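Side-chain contacts in succinoglycan biosynthesis protein (Bacillus cereus ATCC 14579, PDB 2QGM), which is of uncertain function but belongs to the erythromycin esterase-like family, probably acts as a hydrolase and may serve in succinoglycan biosynthesis: residues K39-S44 with N375-K380; E88-K93 with S440-K445; I184-L189 with R235-E240. All coordinates share one frame; numbering follows the deposited sequence.

Contact 1 (K39-S44 with N375-K380); sequences KNIVKS and NYTLGK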
loop_
_atom_site.group_PDB
_atom_site.type_symbol
_atom_site.label_atom_id
_atom_site.label_comp_id
_atom_site.label_asym_id
_atom_site.label_seq_id
_atom_site.Cartn_x
_atom_site.Cartn_y
_atom_site.Cartn_z
ATOM N N LYS A 39 -14.039 30.909 -4.392
ATOM C CA LYS A 39 -13.673 31.341 -5.738
ATOM C C LYS A 39 -12.173 31.576 -5.909
ATOM O O LYS A 39 -11.547 31.016 -6.813
ATOM C CB LYS A 39 -14.447 32.611 -6.108
ATOM C CG LYS A 39 -14.327 33.019 -7.572
ATOM C CD LYS A 39 -15.326 34.118 -7.927
ATOM C CE LYS A 39 -15.181 34.564 -9.378
ATOM N NZ LYS A 39 -13.826 35.121 -9.649
ATOM N N ASN A 40 -11.600 32.393 -5.033
ATOM C CA ASN A 40 -10.179 32.717 -5.098
ATOM C C ASN A 40 -9.258 31.530 -4.809
ATOM O O ASN A 40 -8.235 31.356 -5.477
ATOM C CB ASN A 40 -9.861 33.863 -4.132
ATOM C CG ASN A 40 -10.570 35.158 -4.505
ATOM O OD1 ASN A 40 -10.290 35.754 -5.544
ATOM N ND2 ASN A 40 -11.494 35.594 -3.657
ATOM N N ILE A 41 -9.606 30.715 -3.817
ATOM C CA ILE A 41 -8.766 29.569 -3.495
ATOM C C ILE A 41 -8.822 28.526 -4.609
ATOM O O ILE A 41 -7.819 27.875 -4.898
ATOM C CB ILE A 41 -9.168 28.919 -2.143
ATOM C CG1 ILE A 41 -10.614 28.430 -2.199
ATOM C CG2 ILE A 41 -8.969 29.921 -1.005
ATOM C CD1 ILE A 41 -11.093 27.814 -0.896
ATOM N N VAL A 42 -9.984 28.375 -5.238
ATOM C CA VAL A 42 -10.112 27.417 -6.328
ATOM C C VAL A 42 -9.267 27.904 -7.502
ATOM O O VAL A 42 -8.736 27.104 -8.271
ATOM C CB VAL A 42 -11.585 27.259 -6.797
ATOM C CG1 VAL A 42 -11.640 26.478 -8.101
ATOM C CG2 VAL A 42 -12.398 26.530 -5.731
ATOM N N LYS A 43 -9.136 29.221 -7.623
ATOM C CA LYS A 43 -8.360 29.808 -8.702
ATOM C C LYS A 43 -6.864 29.584 -8.473
ATOM O O LYS A 43 -6.109 29.356 -9.416
ATOM C CB LYS A 43 -8.650 31.310 -8.805
ATOM C CG LYS A 43 -8.396 31.891 -10.181
ATOM C CD LYS A 43 -9.341 31.279 -11.210
ATOM C CE LYS A 43 -8.900 31.573 -12.642
ATOM N NZ LYS A 43 -8.864 33.031 -12.966
ATOM N N SER A 44 -6.450 29.641 -7.212
ATOM C CA SER A 44 -5.053 29.466 -6.835
ATOM C C SER A 44 -4.593 28.024 -7.065
ATOM O O SER A 44 -3.472 27.787 -7.516
ATOM C CB SER A 44 -4.863 29.852 -5.360
ATOM O OG SER A 44 -3.491 29.908 -4.999
ATOM N N ASN A 375 -11.815 17.650 -0.512
ATOM C CA ASN A 375 -12.378 16.936 -1.653
ATOM C C ASN A 375 -13.368 17.719 -2.496
ATOM O O ASN A 375 -13.294 17.704 -3.723
ATOM C CB ASN A 375 -13.021 15.644 -1.165
ATOM C CG ASN A 375 -12.015 14.716 -0.521
ATOM O OD1 ASN A 375 -11.404 13.878 -1.188
ATOM N ND2 ASN A 375 -11.817 14.876 0.779
ATOM N N TYR A 376 -14.304 18.401 -1.854
ATOM C CA TYR A 376 -15.267 19.154 -2.631
ATOM C C TYR A 376 -14.673 20.411 -3.235
ATOM O O TYR A 376 -15.094 20.842 -4.306
ATOM C CB TYR A 376 -16.511 19.433 -1.786
ATOM C CG TYR A 376 -17.530 18.335 -1.999
ATOM C CD1 TYR A 376 -18.383 18.367 -3.101
ATOM C CD2 TYR A 376 -17.559 17.206 -1.181
ATOM C CE1 TYR A 376 -19.230 17.302 -3.396
ATOM C CE2 TYR A 376 -18.403 16.132 -1.464
ATOM C CZ TYR A 376 -19.232 16.186 -2.577
ATOM O OH TYR A 376 -20.034 15.117 -2.898
ATOM N N THR A 377 -13.675 20.982 -2.570
ATOM C CA THR A 377 -13.019 22.173 -3.098
ATOM C C THR A 377 -12.224 21.756 -4.336
ATOM O O THR A 377 -12.179 22.474 -5.333
ATOM C CB THR A 377 -12.054 22.805 -2.064
ATOM O OG1 THR A 377 -12.794 23.250 -0.919
ATOM C CG2 THR A 377 -11.326 23.993 -2.675
ATOM N N LEU A 378 -11.608 20.580 -4.272
ATOM C CA LEU A 378 -10.830 20.073 -5.396
ATOM C C LEU A 378 -11.745 19.815 -6.590
ATOM O O LEU A 378 -11.332 19.955 -7.746
ATOM C CB LEU A 378 -10.110 18.777 -5.005
ATOM C CG LEU A 378 -8.917 18.895 -4.047
ATOM C CD1 LEU A 378 -8.452 17.493 -3.633
ATOM C CD2 LEU A 378 -7.784 19.655 -4.727
ATOM N N GLY A 379 -12.990 19.441 -6.301
ATOM C CA GLY A 379 -13.952 19.166 -7.353
ATOM C C GLY A 379 -14.356 20.418 -8.109
ATOM O O GLY A 379 -14.830 20.338 -9.243
ATOM N N LYS A 380 -14.158 21.570 -7.476
ATOM C CA LYS A 380 -14.497 22.867 -8.064
ATOM C C LYS A 380 -13.487 23.277 -9.133
ATOM O O LYS A 380 -13.827 23.991 -10.080
ATOM C CB LYS A 380 -14.540 23.945 -6.976
ATOM C CG LYS A 380 -15.646 23.747 -5.945
ATOM C CD LYS A 380 -17.032 23.941 -6.541
ATOM C CE LYS A 380 -18.107 23.797 -5.471
ATOM N NZ LYS A 380 -19.489 23.923 -6.011
#
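Val42 and Ile41 carry the packing of the most N-terminal helix of the model, 37-48, against Thr377 and Lys380 of helix 374-380, at one end of the mixed-sheet domain. The two segments cross at -72° with their axes 9.4 Å apart, so they touch over a single small patch. Val42 is at the middle of it, and its two methyls do different work. CG2 sits over the start of the Lys380 side chain, 3.6 Å from Lys380 CB, and also reaches the side-chain methyl Thr377 CG2 at 4.1 Å. CG1, placed anti to the backbone N (chi1 169°), lies instead against the main chain, 3.8 Å from Lys380 C. Of its side chain Lys380 lends the root: a bend at chi2 (-68°) carries the amine away from Val42. The residue before Val42, Ile41, adds its far end, with Ile41 CD1 4.2 Å from Thr377 CG2. Thr377 thus shows its methyl to helix 37-48, while its hydroxyl bonds weakly back to Ser373 O in its own chain. Helix 395-402 also packs here: Gln396 touches Ile41 and Trp400 touches Thr377, and Ser44 OG hydrogen-bonds to Ala397 N. Between the two segments the contact is wholly van der Waals, without a hydrogen bond or an ion pair. It therefore depends on the fit of the Val42 and Ile41 methyls against the Thr377 methyl, Lys380 CB and the Lys380 main chain, and a polar tie of helix 37-48 goes to helix 395-402, from Ser44, rather than across this crossing.

Contact 2 (E88-K93 with S440-K445); sequences EIFTMK and SPSHIK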
loop_
_atom_site.group_PDB
_atom_site.type_symbol
_atom_site.label_atom_id
_atom_site.label_comp_id
_atom_site.label_asym_id
_atom_site.label_seq_id
_atom_site.Cartn_x
_atom_site.Cartn_y
_atom_site.Cartn_z
ATOM N N GLU A 88 -11.494 4.105 -11.436
ATOM C CA GLU A 88 -10.522 5.050 -11.978
ATOM C C GLU A 88 -9.308 5.272 -11.098
ATOM O O GLU A 88 -8.237 5.603 -11.604
ATOM C CB GLU A 88 -11.193 6.395 -12.266
ATOM C CG GLU A 88 -12.369 6.309 -13.223
ATOM C CD GLU A 88 -13.667 5.926 -12.534
ATOM O OE1 GLU A 88 -13.634 5.585 -11.330
ATOM O OE2 GLU A 88 -14.726 5.969 -13.199
ATOM N N ILE A 89 -9.466 5.117 -9.785
ATOM C CA ILE A 89 -8.313 5.283 -8.909
ATOM C C ILE A 89 -7.348 4.106 -9.116
ATOM O O ILE A 89 -6.152 4.316 -9.282
ATOM C CB ILE A 89 -8.735 5.404 -7.435
ATOM C CG1 ILE A 89 -9.525 6.703 -7.253
ATOM C CG2 ILE A 89 -7.505 5.400 -6.527
ATOM C CD1 ILE A 89 -9.911 7.024 -5.821
ATOM N N PHE A 90 -7.864 2.877 -9.126
ATOM C CA PHE A 90 -7.002 1.719 -9.350
ATOM C C PHE A 90 -6.307 1.812 -10.716
ATOM O O PHE A 90 -5.102 1.565 -10.829
ATOM C CB PHE A 90 -7.788 0.398 -9.301
ATOM C CG PHE A 90 -8.258 0.007 -7.922
ATOM C CD1 PHE A 90 -7.498 0.307 -6.796
ATOM C CD2 PHE A 90 -9.443 -0.706 -7.757
ATOM C CE1 PHE A 90 -7.910 -0.097 -5.529
ATOM C CE2 PHE A 90 -9.864 -1.116 -6.494
ATOM C CZ PHE A 90 -9.094 -0.810 -5.376
ATOM N N THR A 91 -7.061 2.158 -11.756
ATOM C CA THR A 91 -6.491 2.253 -13.093
ATOM C C THR A 91 -5.477 3.391 -13.201
ATOM O O THR A 91 -4.440 3.233 -13.841
ATOM C CB THR A 91 -7.596 2.430 -14.152
ATOM O OG1 THR A 91 -8.432 1.267 -14.153
ATOM C CG2 THR A 91 -6.987 2.601 -15.540
HETATM N N MSE A 92 -5.766 4.529 -12.577
HETATM C CA MSE A 92 -4.830 5.649 -12.627
HETATM C C MSE A 92 -3.552 5.281 -11.874
HETATM O O MSE A 92 -2.463 5.699 -12.250
HETATM C CB MSE A 92 -5.454 6.912 -12.027
HETATM C CG MSE A 92 -4.522 8.134 -11.943
HETATM SE SE MSE A 92 -4.016 8.818 -13.693
HETATM C CE MSE A 92 -2.177 8.292 -13.763
ATOM N N LYS A 93 -3.678 4.500 -10.806
ATOM C CA LYS A 93 -2.507 4.080 -10.059
ATOM C C LYS A 93 -1.658 3.143 -10.910
ATOM O O LYS A 93 -0.441 3.157 -10.827
ATOM C CB LYS A 93 -2.910 3.404 -8.746
ATOM C CG LYS A 93 -3.370 4.399 -7.698
ATOM C CD LYS A 93 -3.764 3.750 -6.384
ATOM C CE LYS A 93 -2.572 3.143 -5.684
ATOM N NZ LYS A 93 -2.993 2.575 -4.378
ATOM N N SER A 440 -16.148 5.764 -10.072
ATOM C CA SER A 440 -17.193 4.750 -10.099
ATOM C C SER A 440 -16.670 3.447 -9.503
ATOM O O SER A 440 -15.476 3.308 -9.257
ATOM C CB SER A 440 -17.675 4.527 -11.544
ATOM O OG SER A 440 -16.623 4.083 -12.388
ATOM N N PRO A 441 -17.563 2.471 -9.261
ATOM C CA PRO A 441 -17.162 1.184 -8.682
ATOM C C PRO A 441 -16.178 0.328 -9.477
ATOM O O PRO A 441 -16.257 0.212 -10.703
ATOM C CB PRO A 441 -18.494 0.458 -8.489
ATOM C CG PRO A 441 -19.465 1.579 -8.263
ATOM C CD PRO A 441 -19.031 2.575 -9.322
ATOM N N SER A 442 -15.248 -0.275 -8.746
ATOM C CA SER A 442 -14.266 -1.175 -9.332
ATOM C C SER A 442 -15.032 -2.413 -9.800
ATOM O O SER A 442 -16.142 -2.675 -9.334
ATOM C CB SER A 442 -13.241 -1.573 -8.274
ATOM O OG SER A 442 -13.895 -2.028 -7.106
ATOM N N HIS A 443 -14.435 -3.183 -10.703
ATOM C CA HIS A 443 -15.093 -4.381 -11.223
ATOM C C HIS A 443 -14.443 -5.671 -10.734
ATOM O O HIS A 443 -13.391 -6.063 -11.237
ATOM C CB HIS A 443 -15.073 -4.364 -12.754
ATOM C CG HIS A 443 -15.634 -3.110 -13.352
ATOM N ND1 HIS A 443 -14.971 -1.904 -13.304
ATOM C CD2 HIS A 443 -16.803 -2.875 -13.990
ATOM C CE1 HIS A 443 -15.710 -0.976 -13.888
ATOM N NE2 HIS A 443 -16.826 -1.538 -14.312
ATOM N N ILE A 444 -15.072 -6.335 -9.765
ATOM C CA ILE A 444 -14.548 -7.591 -9.232
ATOM C C ILE A 444 -14.598 -8.685 -10.295
ATOM O O ILE A 444 -15.674 -9.097 -10.731
ATOM C CB ILE A 444 -15.356 -8.066 -7.997
ATOM C CG1 ILE A 444 -15.233 -7.039 -6.870
ATOM C CG2 ILE A 444 -14.850 -9.434 -7.523
ATOM C CD1 ILE A 444 -13.835 -6.915 -6.288
ATOM N N LYS A 445 -13.423 -9.147 -10.707
ATOM C CA LYS A 445 -13.308 -10.191 -11.720
ATOM C C LYS A 445 -13.912 -11.512 -11.241
ATOM O O LYS A 445 -13.151 -12.347 -10.708
ATOM C CB LYS A 445 -11.835 -10.393 -12.097
ATOM C CG LYS A 445 -11.607 -11.354 -13.249
ATOM C CD LYS A 445 -10.130 -11.497 -13.562
ATOM C CE LYS A 445 -9.909 -12.512 -14.671
ATOM N NZ LYS A 445 -8.464 -12.723 -14.966
ATOM O OXT LYS A 445 -15.142 -11.699 -11.384
#
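Glu88 grips Ser440 with both carboxylate oxygens, a two-pronged clasp on the backbone and side chain of one residue. Ser440 N donates a hydrogen bond to Glu88 OE1 over 2.8 Å, with an N-H...O angle of 155°. The hydroxyl Ser440 OG donates to Glu88 OE2, again at 2.8 Å. Both donors come to the syn sides of the oxygens, the amide 18° and the hydroxyl 28° out of the carboxylate plane. Two anchors at its two oxygens limit how far the carboxylate can rotate. The Ser440 hydroxyl can join in because it stands between its own backbone N and carbonyl carbon, on the same side as the amide. In the fold, this joins the beginning of helix 87-104 to the C-terminal tail just after sheet strand 432-439; backbone hydrogen bonds between Ser440 and Ser87 and between Ser442 and Gly85 hold the tail along the start of that helix and the residues before it. Further out the contact turns apolar. Ser442 CB meets the edge of the Phe90 ring near its plane, 3.8 Å from Phe90 CE2, while the Ser442 hydroxyl bonds to Thr349 OG1 of strand 346-350. The same ring also packs on Glu81.

Contact 3 (I184-L189 with R235-E240); sequences IDYVRL and RLLKDE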
loop_
_atom_site.group_PDB
_atom_site.type_symbol
_atom_site.label_atom_id
_atom_site.label_comp_id
_atom_site.label_asym_id
_atom_site.label_seq_id
_atom_site.Cartn_x
_atom_site.Cartn_y
_atom_site.Cartn_z
ATOM N N ILE A 184 10.699 -23.988 4.991
ATOM C CA ILE A 184 10.987 -25.411 5.139
ATOM C C ILE A 184 11.714 -25.996 3.930
ATOM O O ILE A 184 12.697 -26.725 4.082
ATOM C CB ILE A 184 9.691 -26.231 5.357
ATOM C CG1 ILE A 184 8.997 -25.802 6.650
ATOM C CG2 ILE A 184 10.029 -27.718 5.432
ATOM C CD1 ILE A 184 9.784 -26.101 7.905
ATOM N N ASP A 185 11.213 -25.693 2.735
ATOM C CA ASP A 185 11.816 -26.195 1.506
ATOM C C ASP A 185 13.276 -25.785 1.412
ATOM O O ASP A 185 14.132 -26.593 1.060
ATOM C CB ASP A 185 11.061 -25.671 0.285
ATOM C CG ASP A 185 9.691 -26.289 0.140
ATOM O OD1 ASP A 185 9.405 -27.264 0.864
ATOM O OD2 ASP A 185 8.905 -25.813 -0.699
ATOM N N TYR A 186 13.562 -24.527 1.728
ATOM C CA TYR A 186 14.934 -24.045 1.677
ATOM C C TYR A 186 15.825 -24.827 2.637
ATOM O O TYR A 186 16.916 -25.260 2.267
ATOM C CB TYR A 186 14.996 -22.558 2.028
ATOM C CG TYR A 186 16.413 -22.075 2.242
ATOM C CD1 TYR A 186 17.263 -21.856 1.162
ATOM C CD2 TYR A 186 16.919 -21.894 3.526
ATOM C CE1 TYR A 186 18.581 -21.468 1.349
ATOM C CE2 TYR A 186 18.240 -21.508 3.731
ATOM C CZ TYR A 186 19.067 -21.298 2.638
ATOM O OH TYR A 186 20.380 -20.928 2.830
ATOM N N VAL A 187 15.357 -25.002 3.869
ATOM C CA VAL A 187 16.106 -25.732 4.884
ATOM C C VAL A 187 16.348 -27.188 4.490
ATOM O O VAL A 187 17.445 -27.710 4.664
ATOM C CB VAL A 187 15.372 -25.703 6.241
ATOM C CG1 VAL A 187 16.106 -26.578 7.259
ATOM C CG2 VAL A 187 15.281 -24.272 6.742
ATOM N N ARG A 188 15.321 -27.840 3.956
ATOM C CA ARG A 188 15.437 -29.241 3.553
ATOM C C ARG A 188 16.492 -29.438 2.463
ATOM O O ARG A 188 17.154 -30.474 2.405
ATOM C CB ARG A 188 14.084 -29.755 3.052
ATOM C CG ARG A 188 14.069 -31.238 2.697
ATOM C CD ARG A 188 12.658 -31.720 2.389
ATOM N NE ARG A 188 12.061 -30.973 1.287
ATOM C CZ ARG A 188 10.936 -30.269 1.376
ATOM N NH1 ARG A 188 10.267 -30.208 2.523
ATOM N NH2 ARG A 188 10.481 -29.622 0.314
ATOM N N LEU A 189 16.646 -28.432 1.612
ATOM C CA LEU A 189 17.594 -28.495 0.511
ATOM C C LEU A 189 18.995 -28.007 0.856
ATOM O O LEU A 189 19.991 -28.664 0.534
ATOM C CB LEU A 189 17.044 -27.687 -0.668
ATOM C CG LEU A 189 17.883 -27.456 -1.927
ATOM C CD1 LEU A 189 18.326 -28.776 -2.534
ATOM C CD2 LEU A 189 17.044 -26.672 -2.921
ATOM N N ARG A 235 16.343 -16.871 13.745
ATOM C CA ARG A 235 17.727 -16.793 14.196
ATOM C C ARG A 235 18.578 -17.786 13.417
ATOM O O ARG A 235 19.654 -17.453 12.919
ATOM C CB ARG A 235 17.821 -17.126 15.687
ATOM C CG ARG A 235 17.177 -16.106 16.611
ATOM C CD ARG A 235 18.025 -14.843 16.721
ATOM N NE ARG A 235 17.459 -13.886 17.667
ATOM C CZ ARG A 235 18.018 -12.721 17.982
ATOM N NH1 ARG A 235 19.167 -12.362 17.425
ATOM N NH2 ARG A 235 17.427 -11.911 18.854
ATOM N N LEU A 236 18.073 -19.008 13.315
ATOM C CA LEU A 236 18.762 -20.093 12.621
ATOM C C LEU A 236 19.070 -19.772 11.165
ATOM O O LEU A 236 19.997 -20.333 10.584
ATOM C CB LEU A 236 17.908 -21.362 12.685
ATOM C CG LEU A 236 17.663 -21.986 14.061
ATOM C CD1 LEU A 236 16.517 -22.977 13.962
ATOM C CD2 LEU A 236 18.928 -22.666 14.565
ATOM N N LEU A 237 18.303 -18.863 10.580
ATOM C CA LEU A 237 18.503 -18.509 9.187
ATOM C C LEU A 237 19.054 -17.108 8.966
ATOM O O LEU A 237 19.094 -16.628 7.835
ATOM C CB LEU A 237 17.184 -18.666 8.427
ATOM C CG LEU A 237 16.557 -20.062 8.473
ATOM C CD1 LEU A 237 15.198 -20.016 7.807
ATOM C CD2 LEU A 237 17.466 -21.072 7.781
ATOM N N LYS A 238 19.491 -16.450 10.031
ATOM C CA LYS A 238 20.008 -15.098 9.889
ATOM C C LYS A 238 21.392 -15.100 9.250
ATOM O O LYS A 238 21.852 -14.075 8.748
ATOM C CB LYS A 238 20.064 -14.401 11.256
ATOM C CG LYS A 238 20.314 -12.897 11.171
ATOM C CD LYS A 238 20.142 -12.222 12.529
ATOM C CE LYS A 238 20.221 -10.705 12.407
ATOM N NZ LYS A 238 19.992 -10.016 13.713
ATOM N N ASP A 239 22.024 -16.269 9.232
ATOM C CA ASP A 239 23.373 -16.414 8.701
ATOM C C ASP A 239 24.255 -15.563 9.587
ATOM O O ASP A 239 24.853 -14.568 9.169
ATOM C CB ASP A 239 23.435 -15.975 7.237
ATOM C CG ASP A 239 23.218 -17.134 6.287
ATOM O OD1 ASP A 239 22.499 -18.074 6.673
ATOM O OD2 ASP A 239 23.765 -17.107 5.164
ATOM N N GLU A 240 24.303 -15.988 10.841
ATOM C CA GLU A 240 25.060 -15.314 11.872
ATOM C C GLU A 240 25.635 -16.383 12.800
ATOM O O GLU A 240 25.902 -17.500 12.367
ATOM C CB GLU A 240 24.118 -14.384 12.634
ATOM C CG GLU A 240 24.746 -13.575 13.745
ATOM C CD GLU A 240 23.823 -12.454 14.183
ATOM O OE1 GLU A 240 22.641 -12.746 14.475
ATOM O OE2 GLU A 240 24.270 -11.287 14.248
#
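Leu237 brings one methyl, CD2, against two side chains of helix 177-190, and this is the close-packed heart of the contact. Leu237 CD2 lies 4.0 Å from Val187 CG2, the two side chains crossing at about a right angle. The same methyl also comes to the edge of the tyrosine ring, near its plane, 4.1 Å from Tyr186 CE2. The ring gets there because CG of Tyr186 is anti to the backbone N (chi1 169°), and tyrosine and leucine then slide past each other in opposite directions. Leu237 is the first residue beyond helix 220-236 to leave helical backbone angles, so the contact lies where the chain leaves that helix. Other elements complete the setting: Leu194 packs on Val187, Ala260 of helix 253-269 on Leu237, and Tyr253 OH hydrogen-bonds to Leu237 O.

Beyond Leu237 the order thins out. Lys238, Asp239 and Glu240 are exposed, and Lys238 NZ and Glu240 OE1 form only a long ion pair at 3.9 Å; the chain after Glu240 is not modelled as far as residue 251. Asp239 forms a salt bridge with Arg191, whose side chain also touches Leu237 and Tyr186 and so links the polar rim to the apolar centre. On the solvent side of helix 177-190, Arg188 pairs with Asp185 in a salt bridge. Chemically the contact is a few carbon-carbon touches gathered at one leucine methyl: burial of that methyl joins the two segments, while charges serve the periphery and the carbonyl of Leu237 is satisfied from helix 253-269.

Along the chain the first segments of contacts 1 and 2 come in order, then both halves of contact 3, then the second segments of contacts 1 and 2, so the first two interlock. They belong to the mixed-sheet part of the fold: helix 37-48 leads to edge strand 50-51, helix 374-380 to strand 385-389, and the tail of contact 2 leaves strand 432-439, next in the sheet. Their centres are 25 Å apart. Contact 3 joins helices of a region without sheet strands, across the chain's centre, its centre about 56 Å from contact 1's and 40 Å from contact 2's. The first two tie chain ends to the sheet domain; the third lies in the helical part.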